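Local coordinates for segregation and condensation protein A (Pyrococcus furiosus, PDB 5XNS) that probably serves as the kleisin subunit of the SMC complex in chromosome segregation, its C-terminal winged-helix domain probably docking on the SMC ATPase head, at residues B[4-9]-B[45-50]; B[29-34]-B[39-44]; B[14-17]-B[23-26]. All coordinates share one frame; numbering follows the deposited sequence.

Interaction 1: B[4-9]-B[45-50]; sequences KYVEEL and LLFLEN
Val6 and Leu9, one helical turn apart on helix 3-20, meet Leu45, Phe47 and Leu48 of helix 35-50 through apolar side chains. The two segments run nearly at right angles, crossing at -81° with their axes 9.9 Å apart, so few side chains can meet. Val6 divides its methyls between two partners. CG1, anti to the backbone N (chi1 173°), presses on the branch of Leu48, 3.7 Å from its CG, the two side chains sliding past each other in opposite directions. CG2 comes to the rim of the Phe47 ring near its plane, 4.0 Å from CD2. Leu48 also lays CD1 3.8 Å from Val6 O. The Leu9 and Leu45 side chains cross at about a right angle, CD2 against CD2 at 4.0 Å. An alanine in place of Leu48 would remove the branch that Val6 CG1 rests on, and is likely to open a gap at this buried crossing. Tyr44, a turn before Leu48 on helix 35-50, also touches Val6 and Leu9. Beyond the helix pair, Leu45 packs on Ile56 and Leu48 on Val54, both of strand 54-58. Leu45 and Leu48 thus join the crossing of the two helices to that strand.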
loop_
_atom_site.group_PDB
_atom_site.type_symbol
_atom_site.label_atom_id
_atom_site.label_comp_id
_atom_site.label_asym_id
_atom_site.label_seq_id
_atom_site.Cartn_x
_atom_site.Cartn_y
_atom_site.Cartn_z
ATOM N N LYS B 4 0.998 30.593 16.506
ATOM C CA LYS B 4 1.507 31.952 16.357
ATOM C C LYS B 4 2.221 32.147 15.021
ATOM O O LYS B 4 2.182 33.249 14.458
ATOM C CB LYS B 4 2.410 32.319 17.544
ATOM C CG LYS B 4 3.781 31.656 17.581
ATOM C CD LYS B 4 4.666 32.282 18.671
ATOM C CE LYS B 4 6.110 31.813 18.549
ATOM N NZ LYS B 4 6.991 32.341 19.629
ATOM N N TYR B 5 2.853 31.099 14.488
ATOM C CA TYR B 5 3.510 31.217 13.187
ATOM C C TYR B 5 2.490 31.289 12.059
ATOM O O TYR B 5 2.670 32.044 11.093
ATOM C CB TYR B 5 4.480 30.049 12.979
ATOM C CG TYR B 5 5.527 30.007 14.061
ATOM C CD1 TYR B 5 6.541 30.967 14.105
ATOM C CD2 TYR B 5 5.485 29.036 15.068
ATOM C CE1 TYR B 5 7.498 30.953 15.108
ATOM C CE2 TYR B 5 6.439 29.014 16.077
ATOM C CZ TYR B 5 7.444 29.973 16.088
ATOM O OH TYR B 5 8.396 29.965 17.079
ATOM N N VAL B 6 1.404 30.522 12.170
ATOM C CA VAL B 6 0.332 30.612 11.185
ATOM C C VAL B 6 -0.298 32.002 11.216
ATOM O O VAL B 6 -0.511 32.629 10.169
ATOM C CB VAL B 6 -0.695 29.490 11.430
ATOM C CG1 VAL B 6 -1.888 29.656 10.536
ATOM C CG2 VAL B 6 -0.030 28.135 11.192
ATOM N N GLU B 7 -0.560 32.523 12.417
ATOM C CA GLU B 7 -1.104 33.874 12.546
ATOM C C GLU B 7 -0.118 34.928 12.038
ATOM O O GLU B 7 -0.520 35.888 11.368
ATOM C CB GLU B 7 -1.486 34.143 14.003
ATOM C CG GLU B 7 -1.920 35.589 14.264
ATOM C CD GLU B 7 -3.343 35.889 13.762
ATOM O OE1 GLU B 7 -3.720 37.090 13.673
ATOM O OE2 GLU B 7 -4.075 34.910 13.468
ATOM N N GLU B 8 1.176 34.774 12.353
ATOM C CA GLU B 8 2.173 35.702 11.828
ATOM C C GLU B 8 2.121 35.747 10.308
ATOM O O GLU B 8 2.155 36.830 9.707
ATOM C CB GLU B 8 3.578 35.309 12.301
ATOM C CG GLU B 8 3.993 35.889 13.662
ATOM C CD GLU B 8 5.312 35.296 14.195
ATOM O OE1 GLU B 8 5.497 35.239 15.440
ATOM O OE2 GLU B 8 6.156 34.882 13.362
ATOM N N LEU B 9 2.019 34.576 9.673
ATOM C CA LEU B 9 2.000 34.539 8.221
ATOM C C LEU B 9 0.726 35.178 7.680
ATOM O O LEU B 9 0.749 35.855 6.645
ATOM C CB LEU B 9 2.146 33.098 7.745
ATOM C CG LEU B 9 1.938 32.876 6.248
ATOM C CD1 LEU B 9 2.956 33.666 5.427
ATOM C CD2 LEU B 9 2.018 31.384 5.949
ATOM N N LEU B 45 -0.303 28.042 4.842
ATOM C CA LEU B 45 -1.333 28.588 3.972
ATOM C C LEU B 45 -2.528 27.639 3.874
ATOM O O LEU B 45 -3.684 28.078 3.936
ATOM C CB LEU B 45 -0.742 28.892 2.599
ATOM C CG LEU B 45 0.245 30.060 2.602
ATOM C CD1 LEU B 45 1.023 30.085 1.299
ATOM C CD2 LEU B 45 -0.457 31.414 2.863
ATOM N N LEU B 46 -2.280 26.330 3.785
ATOM C CA LEU B 46 -3.412 25.406 3.723
ATOM C C LEU B 46 -4.201 25.418 5.024
ATOM O O LEU B 46 -5.432 25.283 5.003
ATOM C CB LEU B 46 -2.939 23.995 3.383
ATOM C CG LEU B 46 -2.328 23.962 1.989
ATOM C CD1 LEU B 46 -1.315 22.821 1.886
ATOM C CD2 LEU B 46 -3.402 23.859 0.926
ATOM N N PHE B 47 -3.511 25.560 6.166
ATOM C CA PHE B 47 -4.207 25.772 7.436
ATOM C C PHE B 47 -5.094 27.016 7.365
ATOM O O PHE B 47 -6.272 26.986 7.745
ATOM C CB PHE B 47 -3.200 25.904 8.585
ATOM C CG PHE B 47 -2.511 24.604 8.973
ATOM C CD1 PHE B 47 -2.873 23.393 8.400
ATOM C CD2 PHE B 47 -1.493 24.608 9.917
ATOM C CE1 PHE B 47 -2.243 22.207 8.770
ATOM C CE2 PHE B 47 -0.855 23.433 10.289
ATOM C CZ PHE B 47 -1.231 22.233 9.718
ATOM N N LEU B 48 -4.536 28.125 6.873
ATOM C CA LEU B 48 -5.311 29.355 6.790
ATOM C C LEU B 48 -6.476 29.199 5.822
ATOM O O LEU B 48 -7.555 29.759 6.041
ATOM C CB LEU B 48 -4.405 30.523 6.390
ATOM C CG LEU B 48 -3.501 31.068 7.517
ATOM C CD1 LEU B 48 -2.420 31.957 6.955
ATOM C CD2 LEU B 48 -4.292 31.820 8.585
ATOM N N GLU B 49 -6.287 28.435 4.750
ATOM C CA GLU B 49 -7.377 28.294 3.797
ATOM C C GLU B 49 -8.489 27.416 4.355
ATOM O O GLU B 49 -9.667 27.694 4.118
ATOM C CB GLU B 49 -6.871 27.740 2.472
ATOM C CG GLU B 49 -7.977 27.672 1.435
ATOM C CD GLU B 49 -7.471 27.338 0.065
ATOM O OE1 GLU B 49 -6.658 26.391 -0.039
ATOM O OE2 GLU B 49 -7.886 28.030 -0.900
ATOM N N ASN B 50 -8.138 26.381 5.120
ATOM C CA ASN B 50 -9.167 25.528 5.699
ATOM C C ASN B 50 -10.008 26.281 6.722
ATOM O O ASN B 50 -11.161 25.914 6.960
ATOM C CB ASN B 50 -8.524 24.295 6.334
ATOM C CG ASN B 50 -9.482 23.126 6.415
ATOM O OD1 ASN B 50 -9.874 22.557 5.388
ATOM N ND2 ASN B 50 -9.885 22.778 7.627
#

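Interaction 2: B[29-34]-B[39-44]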
loop_
_atom_site.group_PDB
_atom_site.type_symbol
_atom_site.label_atom_id
_atom_site.label_comp_id
_atom_site.label_asym_id
_atom_site.label_seq_id
_atom_site.Cartn_x
_atom_site.Cartn_y
_atom_site.Cartn_z
ATOM N N LEU B 29 6.401 34.442 -0.644
ATOM C CA LEU B 29 6.085 34.240 0.763
ATOM C C LEU B 29 7.063 33.320 1.474
ATOM O O LEU B 29 7.098 33.325 2.703
ATOM C CB LEU B 29 4.666 33.674 0.908
ATOM C CG LEU B 29 3.518 34.602 1.339
ATOM C CD1 LEU B 29 3.851 36.076 1.170
ATOM C CD2 LEU B 29 2.224 34.247 0.623
ATOM N N VAL B 30 7.872 32.563 0.737
ATOM C CA VAL B 30 8.724 31.525 1.313
ATOM C C VAL B 30 10.028 32.144 1.808
ATOM O O VAL B 30 10.803 32.683 1.004
ATOM C CB VAL B 30 8.998 30.414 0.289
ATOM C CG1 VAL B 30 9.956 29.380 0.876
ATOM C CG2 VAL B 30 7.684 29.771 -0.169
ATOM N N PRO B 31 10.325 32.086 3.110
ATOM C CA PRO B 31 11.454 32.869 3.638
ATOM C C PRO B 31 12.828 32.227 3.471
ATOM O O PRO B 31 13.829 32.932 3.655
ATOM C CB PRO B 31 11.094 33.041 5.126
ATOM C CG PRO B 31 10.262 31.845 5.454
ATOM C CD PRO B 31 9.488 31.509 4.185
ATOM N N ASP B 32 12.932 30.942 3.116
ATOM C CA ASP B 32 14.241 30.319 2.914
ATOM C C ASP B 32 14.164 29.317 1.775
ATOM O O ASP B 32 13.129 28.681 1.558
ATOM C CB ASP B 32 14.751 29.617 4.181
ATOM C CG ASP B 32 14.895 30.574 5.354
ATOM O OD1 ASP B 32 15.801 31.439 5.302
ATOM O OD2 ASP B 32 14.093 30.476 6.315
ATOM N N VAL B 33 15.279 29.169 1.062
ATOM C CA VAL B 33 15.375 28.212 -0.034
ATOM C C VAL B 33 15.801 26.872 0.548
ATOM O O VAL B 33 16.936 26.423 0.345
ATOM C CB VAL B 33 16.361 28.689 -1.119
ATOM C CG1 VAL B 33 16.245 27.819 -2.365
ATOM C CG2 VAL B 33 16.112 30.143 -1.461
ATOM N N GLU B 34 14.896 26.235 1.295
ATOM C CA GLU B 34 15.129 24.951 1.943
ATOM C C GLU B 34 13.813 24.191 1.837
ATOM O O GLU B 34 12.743 24.794 2.048
ATOM C CB GLU B 34 15.547 25.107 3.406
ATOM C CG GLU B 34 16.796 24.321 3.780
ATOM C CD GLU B 34 17.951 24.533 2.792
ATOM O OE1 GLU B 34 18.312 23.548 2.090
ATOM O OE2 GLU B 34 18.475 25.680 2.727
ATOM N N ALA B 39 7.875 23.673 2.337
ATOM C CA ALA B 39 6.754 22.835 2.739
ATOM C C ALA B 39 5.957 23.492 3.859
ATOM O O ALA B 39 4.719 23.538 3.813
ATOM C CB ALA B 39 7.266 21.457 3.157
ATOM N N ARG B 40 6.654 24.044 4.858
ATOM C CA ARG B 40 5.975 24.654 6.001
ATOM C C ARG B 40 5.152 25.877 5.590
ATOM O O ARG B 40 4.032 26.076 6.079
ATOM C CB ARG B 40 7.012 25.020 7.061
ATOM C CG ARG B 40 6.437 25.606 8.335
ATOM C CD ARG B 40 7.563 26.040 9.269
ATOM N NE ARG B 40 8.325 24.906 9.796
ATOM C CZ ARG B 40 9.536 25.019 10.337
ATOM N NH1 ARG B 40 10.115 26.214 10.393
ATOM N NH2 ARG B 40 10.172 23.948 10.816
ATOM N N THR B 41 5.687 26.708 4.696
ATOM C CA THR B 41 4.918 27.848 4.205
ATOM C C THR B 41 3.645 27.372 3.519
ATOM O O THR B 41 2.550 27.882 3.789
ATOM C CB THR B 41 5.760 28.682 3.234
ATOM O OG1 THR B 41 7.037 28.969 3.823
ATOM C CG2 THR B 41 5.038 30.002 2.882
ATOM N N PHE B 42 3.776 26.382 2.630
ATOM C CA PHE B 42 2.619 25.820 1.944
ATOM C C PHE B 42 1.594 25.301 2.954
ATOM O O PHE B 42 0.397 25.624 2.872
ATOM C CB PHE B 42 3.098 24.715 0.999
ATOM C CG PHE B 42 2.042 24.177 0.074
ATOM C CD1 PHE B 42 1.146 25.029 -0.565
ATOM C CD2 PHE B 42 1.974 22.809 -0.194
ATOM C CE1 PHE B 42 0.179 24.522 -1.427
ATOM C CE2 PHE B 42 1.022 22.293 -1.065
ATOM C CZ PHE B 42 0.120 23.149 -1.685
ATOM N N LEU B 43 2.066 24.556 3.960
ATOM C CA LEU B 43 1.175 23.979 4.967
ATOM C C LEU B 43 0.428 25.060 5.738
ATOM O O LEU B 43 -0.792 24.975 5.926
ATOM C CB LEU B 43 1.975 23.102 5.930
ATOM C CG LEU B 43 1.209 22.295 6.982
ATOM C CD1 LEU B 43 0.343 21.246 6.328
ATOM C CD2 LEU B 43 2.212 21.626 7.916
ATOM N N TYR B 44 1.151 26.084 6.200
ATOM C CA TYR B 44 0.519 27.152 6.967
ATOM C C TYR B 44 -0.556 27.855 6.142
ATOM O O TYR B 44 -1.625 28.204 6.663
ATOM C CB TYR B 44 1.591 28.131 7.452
ATOM C CG TYR B 44 2.483 27.545 8.545
ATOM C CD1 TYR B 44 2.256 26.268 9.039
ATOM C CD2 TYR B 44 3.526 28.273 9.087
ATOM C CE1 TYR B 44 3.047 25.728 10.032
ATOM C CE2 TYR B 44 4.327 27.744 10.082
ATOM C CZ TYR B 44 4.084 26.471 10.553
ATOM O OH TYR B 44 4.882 25.929 11.545
#
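In this winged-helix domain Leu29, Val30 and Pro31, in the loop leading into helix 35-50, fold back onto Thr41 of that helix. The chain turns through an inverse gamma turn centred on Val33 and reaches Glu34, which holds the N-cap position; the helix then carries Thr41 past the loop it has just left. Val30 and Thr41 have the closest backbones, 6.0 Å between CA atoms. Thr41 is the one side chain of the helical segment that touches the loop, and it does so with both branches. Its methyl CG2, anti to the backbone N, faces the Leu29-Val30 end of the loop: Val30 CG2 is 4.0 Å from Thr41 CG2, and Leu29 CB lies 4.2 Å from the same methyl. The side chains of Val30 and Thr41 cross obliquely. Val30 also packs on Ile38, and on an apolar side chain of the partner protein chain, so the loop lies close to the protein interface. The hydroxyl branch sits beside the backbone N of its own residue (chi1 -50°). There Thr41 OG1 hydrogen-bonds to Ile37 O, one helical turn back, while the Pro31 ring carbon CD approaches the same OG1 to 3.5 Å.

Interaction 3: B[14-17]-B[23-26]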
loop_
_atom_site.group_PDB
_atom_site.type_symbol
_atom_site.label_atom_id
_atom_site.label_comp_id
_atom_site.label_asym_id
_atom_site.label_seq_id
_atom_site.Cartn_x
_atom_site.Cartn_y
_atom_site.Cartn_z
ATOM N N LYS B 14 -2.048 39.732 4.890
ATOM C CA LYS B 14 -3.021 40.820 4.943
ATOM C C LYS B 14 -2.355 42.182 4.734
ATOM O O LYS B 14 -2.838 43.006 3.943
ATOM C CB LYS B 14 -3.757 40.760 6.285
ATOM C CG LYS B 14 -4.844 41.815 6.503
ATOM C CD LYS B 14 -5.498 41.626 7.873
ATOM C CE LYS B 14 -6.467 42.756 8.213
ATOM N NZ LYS B 14 -7.003 42.640 9.601
ATOM N N LYS B 15 -1.229 42.430 5.414
ATOM C CA LYS B 15 -0.546 43.713 5.271
ATOM C C LYS B 15 -0.091 43.935 3.832
ATOM O O LYS B 15 -0.276 45.021 3.267
ATOM C CB LYS B 15 0.645 43.792 6.229
ATOM C CG LYS B 15 1.219 45.198 6.371
ATOM C CD LYS B 15 0.209 46.147 7.039
ATOM C CE LYS B 15 0.653 47.612 6.957
ATOM N NZ LYS B 15 2.082 47.793 7.349
ATOM N N ILE B 16 0.503 42.911 3.216
ATOM C CA ILE B 16 0.968 43.059 1.841
ATOM C C ILE B 16 -0.212 43.280 0.906
ATOM O O ILE B 16 -0.135 44.079 -0.038
ATOM C CB ILE B 16 1.801 41.840 1.411
ATOM C CG1 ILE B 16 3.103 41.769 2.207
ATOM C CG2 ILE B 16 2.091 41.892 -0.097
ATOM C CD1 ILE B 16 3.893 40.508 1.927
ATOM N N TYR B 17 -1.321 42.575 1.150
ATOM C CA TYR B 17 -2.479 42.722 0.275
ATOM C C TYR B 17 -3.097 44.112 0.399
ATOM O O TYR B 17 -3.526 44.694 -0.604
ATOM C CB TYR B 17 -3.524 41.648 0.575
ATOM C CG TYR B 17 -4.607 41.593 -0.484
ATOM C CD1 TYR B 17 -4.334 41.107 -1.762
ATOM C CD2 TYR B 17 -5.894 42.048 -0.217
ATOM C CE1 TYR B 17 -5.327 41.064 -2.744
ATOM C CE2 TYR B 17 -6.890 42.010 -1.191
ATOM C CZ TYR B 17 -6.604 41.521 -2.446
ATOM O OH TYR B 17 -7.597 41.479 -3.406
ATOM N N PRO B 23 -3.197 39.585 -6.038
ATOM C CA PRO B 23 -2.838 38.298 -5.421
ATOM C C PRO B 23 -1.334 38.180 -5.202
ATOM O O PRO B 23 -0.528 38.636 -6.019
ATOM C CB PRO B 23 -3.345 37.259 -6.432
ATOM C CG PRO B 23 -4.406 37.977 -7.227
ATOM C CD PRO B 23 -3.927 39.398 -7.308
ATOM N N ILE B 24 -0.962 37.557 -4.084
ATOM C CA ILE B 24 0.437 37.407 -3.694
ATOM C C ILE B 24 0.962 36.066 -4.198
ATOM O O ILE B 24 0.354 35.017 -3.945
ATOM C CB ILE B 24 0.579 37.524 -2.165
ATOM C CG1 ILE B 24 0.142 38.919 -1.716
ATOM C CG2 ILE B 24 2.016 37.217 -1.718
ATOM C CD1 ILE B 24 -0.220 38.995 -0.278
ATOM N N LYS B 25 2.089 36.094 -4.919
ATOM C CA LYS B 25 2.740 34.856 -5.352
ATOM C C LYS B 25 3.233 34.044 -4.153
ATOM O O LYS B 25 3.910 34.573 -3.265
ATOM C CB LYS B 25 3.930 35.162 -6.269
ATOM C CG LYS B 25 3.602 35.844 -7.590
ATOM C CD LYS B 25 4.878 36.091 -8.410
ATOM C CE LYS B 25 4.553 36.768 -9.740
ATOM N NZ LYS B 25 5.746 36.900 -10.630
ATOM N N PHE B 26 2.915 32.746 -4.146
ATOM C CA PHE B 26 3.457 31.842 -3.132
ATOM C C PHE B 26 4.966 32.002 -3.004
ATOM O O PHE B 26 5.490 32.107 -1.890
ATOM C CB PHE B 26 3.098 30.382 -3.455
ATOM C CG PHE B 26 3.788 29.367 -2.560
ATOM C CD1 PHE B 26 3.530 29.333 -1.200
ATOM C CD2 PHE B 26 4.695 28.454 -3.088
ATOM C CE1 PHE B 26 4.152 28.395 -0.368
ATOM C CE2 PHE B 26 5.344 27.509 -2.262
ATOM C CZ PHE B 26 5.066 27.483 -0.897
#
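The Tyr17 ring turns an edge, not a face, to Pro23: Pro23 N lies near the ring plane, 4.2 Å from Tyr17 CE1. That nitrogen is a tertiary amide with no hydrogen, so it can donate nothing, and the approach is simple van der Waals contact. Tyr17 CG is anti to the backbone N (chi1 -169°), which swings the ring off the helix to the residue just before strand 24-25, where Tyr17 also touches Pro69 of strand 65-69. Pro23 CB points away from the helix, and its side chain packs on Leu66 and Val68 of that same strand. The Phe26 ring has its contacts on another side of the fold, against Ile38, Thr41 and Leu45 of helix 35-50 and an apolar side chain of the partner protein chain.

The apolar centre of the contact is Ile24, whose CB points at the helix. Its terminal methyl CD1 probes the junction of Ile16 and Tyr17, 3.7 Å from Ile16 CG2 and 3.9 Å from Ile16 CB. The same methyl stands 4.0 Å from Tyr17 N and 4.3 Å from Tyr17 CB, so it touches both side chain and backbone of the helix. The Ile16 and Ile24 side chains cross at about a right angle. With CG1 anti to its own carbonyl carbon (chi1 -63°), Ile24 sends its longer branch to the helix.

Backbone hydrogen bonds join Ile24 to Val67 and Phe26 to Ile65, so strand 24-25 pairs with strand 65-69 and is, within this chain, an outer strand of the small antiparallel sheet. The arrangement, in which the first helix is followed at once by a short strand that packs back on it and pairs with the last strand of the wing hairpin, is characteristic of winged-helix domains.

The three contacts share the two helices of the domain: helix 3-20 serves interactions 1 and 3, helix 35-50 interactions 1 and 2. Along the chain interaction 3 precedes interaction 2, and interaction 1 spans both. Their centres lie 11 to 14 Å apart, and each touches the other two. Tyr44 joins interactions 1 and 2, with Leu9 CD2 3.6 Å from Tyr44 CB. Phe26 links interaction 3 to both others: its CD1 is 3.6 Å from Leu45 CD1, and its CE1 3.7 Å from Thr41 CG2. Leu29 CD1 meets Ile24 CG2 at 3.6 Å, tying loop to strand. All three reach the partner protein chain, where Glu49 meets a basic and Arg40 an acidic side chain.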